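Local coordinates for protein CT263 (Chlamydia trachomatis, PDB 4QAS) that probably hydrolyses the N-glycosidic bond of a futalosine-type nucleoside on the chlamydial route to menaquinone, at residues A[143-146]-A[147-151]; A[172-175]-A[176-179]; A[192-195]-A[196-200]. The protein carries 1 engineered substitution. All coordinates share one frame; numbering follows the deposited sequence. Where two conformers were deposited one is given.

Contact 1 (A[143-146]-A[147-151]); sequences EGFF and IAKQA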
loop_
_atom_site.group_PDB
_atom_site.type_symbol
_atom_site.label_atom_id
_atom_site.label_comp_id
_atom_site.label_asym_id
_atom_site.label_seq_id
_atom_site.Cartn_x
_atom_site.Cartn_y
_atom_site.Cartn_z
ATOM N N GLU A 143 4.596 -14.205 18.985
ATOM C CA GLU A 143 3.187 -14.568 18.890
ATOM C C GLU A 143 2.831 -15.525 17.761
ATOM O O GLU A 143 1.696 -15.999 17.729
ATOM C CB GLU A 143 2.329 -13.295 18.729
ATOM C CG GLU A 143 2.423 -12.325 19.883
ATOM C CD GLU A 143 1.908 -12.898 21.190
ATOM O OE1 GLU A 143 1.207 -13.930 21.161
ATOM O OE2 GLU A 143 2.222 -12.327 22.260
ATOM N N GLY A 144 3.747 -15.836 16.854
ATOM C CA GLY A 144 3.377 -16.587 15.667
ATOM C C GLY A 144 2.779 -17.950 15.953
ATOM O O GLY A 144 1.751 -18.319 15.384
ATOM N N PHE A 145 3.407 -18.733 16.832
ATOM C CA PHE A 145 2.859 -20.059 17.069
ATOM C C PHE A 145 1.468 -19.968 17.693
ATOM O O PHE A 145 0.545 -20.670 17.286
ATOM C CB PHE A 145 3.746 -20.933 17.945
ATOM C CG PHE A 145 3.187 -22.313 18.080
ATOM C CD1 PHE A 145 2.257 -22.597 19.055
ATOM C CD2 PHE A 145 3.524 -23.316 17.182
ATOM C CE1 PHE A 145 1.696 -23.824 19.145
ATOM C CE2 PHE A 145 2.992 -24.562 17.276
ATOM C CZ PHE A 145 2.064 -24.835 18.270
ATOM N N PHE A 146 1.314 -19.101 18.708
ATOM C CA PHE A 146 0.018 -18.894 19.332
ATOM C C PHE A 146 -1.058 -18.618 18.292
ATOM O O PHE A 146 -2.138 -19.208 18.339
ATOM C CB PHE A 146 0.131 -17.734 20.325
ATOM C CG PHE A 146 -1.190 -17.263 20.862
ATOM C CD1 PHE A 146 -1.945 -18.105 21.642
ATOM C CD2 PHE A 146 -1.679 -15.990 20.579
ATOM C CE1 PHE A 146 -3.167 -17.720 22.159
ATOM C CE2 PHE A 146 -2.914 -15.590 21.094
ATOM C CZ PHE A 146 -3.655 -16.464 21.883
ATOM N N ILE A 147 -0.758 -17.751 17.323
ATOM C CA ILE A 147 -1.761 -17.379 16.335
ATOM C C ILE A 147 -2.077 -18.560 15.428
ATOM O O ILE A 147 -3.239 -18.830 15.131
ATOM C CB ILE A 147 -1.281 -16.156 15.535
ATOM C CG1 ILE A 147 -1.155 -14.945 16.465
ATOM C CG2 ILE A 147 -2.250 -15.861 14.388
ATOM C CD1 ILE A 147 -0.366 -13.787 15.881
ATOM N N ALA A 148 -1.037 -19.250 14.934
ATOM C CA ALA A 148 -1.274 -20.394 14.052
ATOM C C ALA A 148 -2.091 -21.465 14.755
ATOM O O ALA A 148 -2.952 -22.114 14.143
ATOM C CB ALA A 148 0.044 -20.997 13.586
ATOM N N LYS A 149 -1.808 -21.712 16.037
ATOM C CA LYS A 149 -2.562 -22.726 16.764
ATOM C C LYS A 149 -4.012 -22.303 16.953
ATOM O O LYS A 149 -4.927 -23.119 16.796
ATOM C CB LYS A 149 -1.891 -23.012 18.102
ATOM C CG LYS A 149 -2.602 -24.055 18.947
ATOM C CD LYS A 149 -2.602 -25.418 18.258
ATOM C CE LYS A 149 -3.166 -26.516 19.154
ATOM N NZ LYS A 149 -4.567 -26.236 19.568
ATOM N N GLN A 150 -4.249 -21.022 17.255
ATOM C CA GLN A 150 -5.629 -20.549 17.359
ATOM C C GLN A 150 -6.351 -20.653 16.021
ATOM O O GLN A 150 -7.534 -21.001 15.981
ATOM C CB GLN A 150 -5.684 -19.123 17.916
ATOM C CG GLN A 150 -5.184 -18.985 19.355
ATOM C CD GLN A 150 -5.877 -19.941 20.290
ATOM O OE1 GLN A 150 -5.356 -21.012 20.597
ATOM N NE2 GLN A 150 -7.068 -19.572 20.740
ATOM N N ALA A 151 -5.652 -20.388 14.911
ATOM C CA ALA A 151 -6.272 -20.532 13.594
ATOM C C ALA A 151 -6.727 -21.967 13.360
ATOM O O ALA A 151 -7.780 -22.203 12.755
ATOM C CB ALA A 151 -5.285 -20.102 12.502
HETATM O O HOH W 1 -2.517 -20.977 20.556
#
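The Phe146 ring carries the side chain of Gln150 on one face: CG of Gln150 stands 4.0 Å from the ring centroid, over the face but displaced toward the rim, which meets the definition of a CH-pi contact. Beyond it the carboxamide of Gln150 runs almost parallel to the ring, the two planes 6° apart. One residue earlier, and turned to another face of the helix, the Phe145 ring brings its CE1 to 3.8 Å from CB of Lys149, the two side chains running alongside each other. Both are i/i+4 pairs of the opening turns of helix 144-153, which follows the short strand 139-141 in the alpha/beta fold of this nucleosidase family.

The backbone evidence is regular. Ile147 N donates to Glu143 O (3.0 Å), and the bonds from Ala148 N to Gly144 O and from Lys149 N to Phe145 O repeat the same spacing. CG1 of Ile147 lies against that first acceptor, Glu143 O, at 3.3 Å, and its CD1 goes on to CB of Glu143.

The helix divides its two aromatic rings between different neighbours. Phe145 touches Val96 and Glu98 of strand 90-99 and Leu109 of strand 106-110, whereas Phe146 meets Leu62 and Ile147 packs on Trp72 and Asn74 of strand 71-80. CG of Gln150 lies beside the backbone N (chi1 -65°) and the chain bends at chi2 (-53°), which lays CG over the Phe146 ring while NE2 bonds to Leu62 O. The oxygen of the same carboxamide is held as well: one water donates to Gln150 OE1 at 2.8 Å and to Phe146 O at 2.9 Å, so Phe146 O accepts from both the water and Gln150 N.

Contact 2 (A[172-175]-A[176-179]); sequences GQDF and LKNN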
loop_
_atom_site.group_PDB
_atom_site.type_symbol
_atom_site.label_atom_id
_atom_site.label_comp_id
_atom_site.label_asym_id
_atom_site.label_seq_id
_atom_site.Cartn_x
_atom_site.Cartn_y
_atom_site.Cartn_z
ATOM N N GLY A 172 22.096 -5.588 19.269
ATOM C CA GLY A 172 21.188 -5.586 18.149
ATOM C C GLY A 172 19.830 -4.994 18.437
ATOM O O GLY A 172 19.080 -4.714 17.505
ATOM N N GLN A 173 19.483 -4.763 19.705
ATOM C CA GLN A 173 18.126 -4.302 19.992
ATOM C C GLN A 173 17.893 -2.865 19.532
ATOM O O GLN A 173 16.757 -2.500 19.219
ATOM C CB GLN A 173 17.822 -4.416 21.488
ATOM C CG GLN A 173 17.904 -5.831 22.048
ATOM C CD GLN A 173 16.974 -6.800 21.341
ATOM O OE1 GLN A 173 15.763 -6.562 21.220
ATOM N NE2 GLN A 173 17.540 -7.897 20.841
ATOM N N ASP A 174 18.930 -2.037 19.476
ATOM C CA ASP A 174 18.734 -0.638 19.113
ATOM C C ASP A 174 18.172 -0.498 17.709
ATOM O O ASP A 174 17.369 0.408 17.443
ATOM C CB ASP A 174 20.058 0.117 19.212
ATOM C CG ASP A 174 20.378 0.557 20.628
ATOM O OD1 ASP A 174 19.434 0.858 21.387
ATOM O OD2 ASP A 174 21.576 0.597 20.984
ATOM N N PHE A 175 18.554 -1.390 16.800
ATOM C CA PHE A 175 18.040 -1.299 15.440
ATOM C C PHE A 175 16.523 -1.468 15.413
ATOM O O PHE A 175 15.816 -0.741 14.700
ATOM C CB PHE A 175 18.701 -2.331 14.534
ATOM C CG PHE A 175 18.415 -2.112 13.086
ATOM C CD1 PHE A 175 19.213 -1.270 12.334
ATOM C CD2 PHE A 175 17.338 -2.721 12.477
ATOM C CE1 PHE A 175 18.945 -1.062 10.991
ATOM C CE2 PHE A 175 17.058 -2.491 11.152
ATOM C CZ PHE A 175 17.866 -1.676 10.404
ATOM N N LEU A 176 15.999 -2.421 16.186
ATOM C CA LEU A 176 14.554 -2.581 16.319
ATOM C C LEU A 176 13.923 -1.318 16.879
ATOM O O LEU A 176 12.933 -0.814 16.341
ATOM C CB LEU A 176 14.276 -3.779 17.233
ATOM C CG LEU A 176 12.827 -3.960 17.710
ATOM C CD1 LEU A 176 11.843 -4.128 16.560
ATOM C CD2 LEU A 176 12.756 -5.151 18.653
ATOM N N LYS A 177 14.512 -0.767 17.935
ATOM C CA LYS A 177 13.967 0.430 18.559
ATOM C C LYS A 177 13.863 1.581 17.569
ATOM O O LYS A 177 12.913 2.369 17.630
ATOM C CB LYS A 177 14.862 0.822 19.729
ATOM C CG LYS A 177 14.508 2.159 20.368
ATOM C CD LYS A 177 15.492 2.540 21.462
ATOM C CE LYS A 177 15.053 3.804 22.187
ATOM N NZ LYS A 177 15.925 4.105 23.353
ATOM N N ASN A 178 14.830 1.705 16.659
ATOM C CA ASN A 178 14.967 2.885 15.818
ATOM C C ASN A 178 14.370 2.739 14.429
ATOM O O ASN A 178 14.356 3.720 13.677
ATOM C CB ASN A 178 16.440 3.253 15.668
ATOM C CG ASN A 178 17.063 3.720 16.960
ATOM O OD1 ASN A 178 16.401 4.320 17.804
ATOM N ND2 ASN A 178 18.348 3.436 17.123
ATOM N N ASN A 179 13.873 1.563 14.070
ATOM C CA ASN A 179 13.426 1.317 12.701
ATOM C C ASN A 179 11.982 0.824 12.603
ATOM O O ASN A 179 11.604 0.222 11.596
ATOM C CB ASN A 179 14.403 0.380 11.993
ATOM C CG ASN A 179 15.688 1.075 11.652
ATOM O OD1 ASN A 179 15.772 1.771 10.640
ATOM N ND2 ASN A 179 16.685 0.941 12.514
#
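Phe175 O is gripped by Asn179: the side-chain ND2 donates to it at 2.9 Å, and a second, weak bond comes from Asn178 N at 3.3 Å. The amide bond is well formed. Its N-H points at the acceptor at 163°, the oxygen lies practically in the amide plane of Asn179, and the approach is in the carbonyl plane, on a lone pair. The same nitrogen also sits over the centre of the Phe175 ring, 3.2 Å above its plane, with amide and ring stacked at 21° to each other. One residue thus supplies both the carbonyl and the aromatic surface that hold the amide, and the two restraints together fix its rotation.

The ring reaches this place because CG of Phe175 is anti to its backbone N (chi1 -169°), which swings the ring alongside the following turn. Asn179 occupies the N-cap position of the next helix, yet its side chain makes no capping bond there; it turns back instead to helix 173-178.

Earlier in the turn, Lys177 N bonds to Gln173 O at 3.1 Å, and Asn178 N to Asp174 O at 3.0 Å. Side chains add less. OE1 of Gln173 comes no nearer than 4.2 Å to CD2 of Leu176, the two lying side by side, while Gln173 NE2 is bonded to Thr169 O.

Helix 173-178 is a short surface element between strand 158-167 and the long helix 180-197. Leu176 packs on Ser165 and the engineered Asn166 of that strand, Gln173 also touches Asn166, and Phe175 rests against Leu87 and Leu88 of a loop.

Contact 3 (A[192-195]-A[196-200]); sequences FPIY and SSFID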
loop_
_atom_site.group_PDB
_atom_site.type_symbol
_atom_site.label_atom_id
_atom_site.label_comp_id
_atom_site.label_asym_id
_atom_site.label_seq_id
_atom_site.Cartn_x
_atom_site.Cartn_y
_atom_site.Cartn_z
ATOM N N PHE A 192 -0.245 -5.716 0.684
ATOM C CA PHE A 192 -1.089 -5.201 -0.383
ATOM C C PHE A 192 -1.310 -6.183 -1.524
ATOM O O PHE A 192 -2.466 -6.348 -1.938
ATOM C CB PHE A 192 -0.579 -3.858 -0.899
ATOM C CG PHE A 192 -1.445 -3.326 -1.965
ATOM C CD1 PHE A 192 -2.651 -2.725 -1.648
ATOM C CD2 PHE A 192 -1.131 -3.533 -3.285
ATOM C CE1 PHE A 192 -3.496 -2.279 -2.653
ATOM C CE2 PHE A 192 -1.957 -3.090 -4.277
ATOM C CZ PHE A 192 -3.140 -2.464 -3.967
ATOM N N PRO A 193 -0.289 -6.811 -2.115
ATOM C CA PRO A 193 -0.587 -7.694 -3.256
ATOM C C PRO A 193 -1.417 -8.906 -2.879
ATOM O O PRO A 193 -2.129 -9.445 -3.738
ATOM C CB PRO A 193 0.801 -8.073 -3.799
ATOM C CG PRO A 193 1.743 -7.812 -2.696
ATOM C CD PRO A 193 1.162 -6.638 -1.915
ATOM N N ILE A 194 -1.367 -9.337 -1.618
ATOM C CA ILE A 194 -2.243 -10.418 -1.179
ATOM C C ILE A 194 -3.690 -9.955 -1.202
ATOM O O ILE A 194 -4.559 -10.609 -1.788
ATOM C CB ILE A 194 -1.851 -10.925 0.214
ATOM C CG1 ILE A 194 -0.355 -11.226 0.276
ATOM C CG2 ILE A 194 -2.702 -12.162 0.535
ATOM C CD1 ILE A 194 0.129 -11.525 1.681
ATOM N N TYR A 195 -3.971 -8.818 -0.549
ATOM C CA TYR A 195 -5.311 -8.246 -0.600
ATOM C C TYR A 195 -5.779 -8.099 -2.041
ATOM O O TYR A 195 -6.907 -8.471 -2.390
ATOM C CB TYR A 195 -5.312 -6.893 0.117
ATOM C CG TYR A 195 -6.242 -5.881 -0.500
ATOM C CD1 TYR A 195 -7.607 -5.882 -0.208
ATOM C CD2 TYR A 195 -5.764 -4.928 -1.390
ATOM C CE1 TYR A 195 -8.469 -4.950 -0.785
ATOM C CE2 TYR A 195 -6.607 -4.003 -1.965
ATOM C CZ TYR A 195 -7.960 -4.012 -1.668
ATOM O OH TYR A 195 -8.772 -3.076 -2.248
ATOM N N SER A 196 -4.911 -7.573 -2.904
ATOM C CA SER A 196 -5.275 -7.332 -4.290
ATOM C C SER A 196 -5.668 -8.621 -5.001
ATOM O O SER A 196 -6.586 -8.629 -5.815
ATOM C CB SER A 196 -4.094 -6.655 -4.980
ATOM O OG SER A 196 -4.469 -6.189 -6.249
ATOM N N SER A 197 -4.988 -9.722 -4.688
ATOM C CA SER A 197 -5.266 -10.996 -5.349
ATOM C C SER A 197 -6.689 -11.483 -5.103
ATOM O O SER A 197 -7.222 -12.255 -5.909
ATOM C CB SER A 197 -4.288 -12.057 -4.843
ATOM O OG SER A 197 -2.944 -11.714 -5.134
ATOM N N PHE A 198 -7.313 -11.079 -3.997
ATOM C CA PHE A 198 -8.636 -11.589 -3.644
ATOM C C PHE A 198 -9.778 -10.684 -4.080
ATOM O O PHE A 198 -10.939 -10.974 -3.770
ATOM C CB PHE A 198 -8.710 -11.872 -2.149
ATOM C CG PHE A 198 -7.930 -13.084 -1.742
ATOM C CD1 PHE A 198 -8.448 -14.356 -1.936
ATOM C CD2 PHE A 198 -6.672 -12.952 -1.201
ATOM C CE1 PHE A 198 -7.706 -15.483 -1.561
ATOM C CE2 PHE A 198 -5.930 -14.071 -0.824
ATOM C CZ PHE A 198 -6.461 -15.338 -1.011
ATOM N N ILE A 199 -9.487 -9.614 -4.811
ATOM C CA ILE A 199 -10.536 -8.803 -5.405
ATOM C C ILE A 199 -11.089 -9.567 -6.604
ATOM O O ILE A 199 -10.352 -9.897 -7.538
ATOM C CB ILE A 199 -9.971 -7.436 -5.817
ATOM C CG1 ILE A 199 -9.708 -6.585 -4.576
ATOM C CG2 ILE A 199 -10.914 -6.711 -6.756
ATOM C CD1 ILE A 199 -8.967 -5.282 -4.867
ATOM N N ASP A 200 -12.382 -9.870 -6.574
ATOM C CA ASP A 200 -13.032 -10.652 -7.626
ATOM C C ASP A 200 -13.971 -9.715 -8.381
ATOM O O ASP A 200 -15.124 -9.530 -7.991
ATOM C CB ASP A 200 -13.790 -11.830 -7.030
ATOM C CG ASP A 200 -14.497 -12.665 -8.082
ATOM O OD1 ASP A 200 -14.004 -12.732 -9.229
ATOM O OD2 ASP A 200 -15.553 -13.249 -7.759
#
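Phe198, past the end of the C-terminal helix 180-197, leans back on Ile194 of its last turn. Its CB is 3.9 Å from Tyr195 O. From there the side chain, with CG beside the backbone N (chi1 -73°), turns the ring edge toward Ile194: CD2 comes to 3.2 Å from Ile194 O, near the ring plane, and CE2 meets Ile194 CG2 at 4.0 Å, again at the edge. The two side chains run alongside each other, an apolar i/i+4 pair.

The chain leaves the helix here. Ser196 N still makes the regular bond to Phe192 O (2.9 Å), but Phe198 N bonds only three residues back, to Tyr195 O. Ser197 has two conformers; in one of them its N and OG reach Pro193 O from opposite faces of the carbonyl plane, at 3.0 and 2.8 Å, so the OG bond is doubtful as a constant feature. Tyr195 too has two conformers, and the approach of Ile199 CD1 to its CZ, 3.6 Å in one of them, is less certain.

Outside the turn, the Phe198 ring stacks on Phe7 at the start of strand 7-13. The side chain of Asn42 bonds to Phe198 O and Asp200 N, tying the C-terminal tail to the turn between antiparallel strands 36-40 and 43-49. Phe192 packs edge-to-face on Phe192 of the second subunit, placing this end of the helix at the dimer interface.

In the fold
From the N terminus the chain first lays down most of its mixed sheet, then meets the three contacts in series. None closes a long loop, and none nests in or crosses another, since each joins adjoining segments. Contact 1 lies in helix 144-153, between strands 139-141 and 158-167, a helix that packs on strands 71-80, 90-99 and 106-110. Contact 2 follows strand 158-167 and leads into helix 180-197, whose far end holds contact 3. Contacts 1 and 2 lie on opposite sides of the chain's centre, their centres 25 Å apart; contact 3, 31 Å from contact 2 centre to centre, brings the C terminus back to the N-terminal strands and lies at the interface with the second subunit.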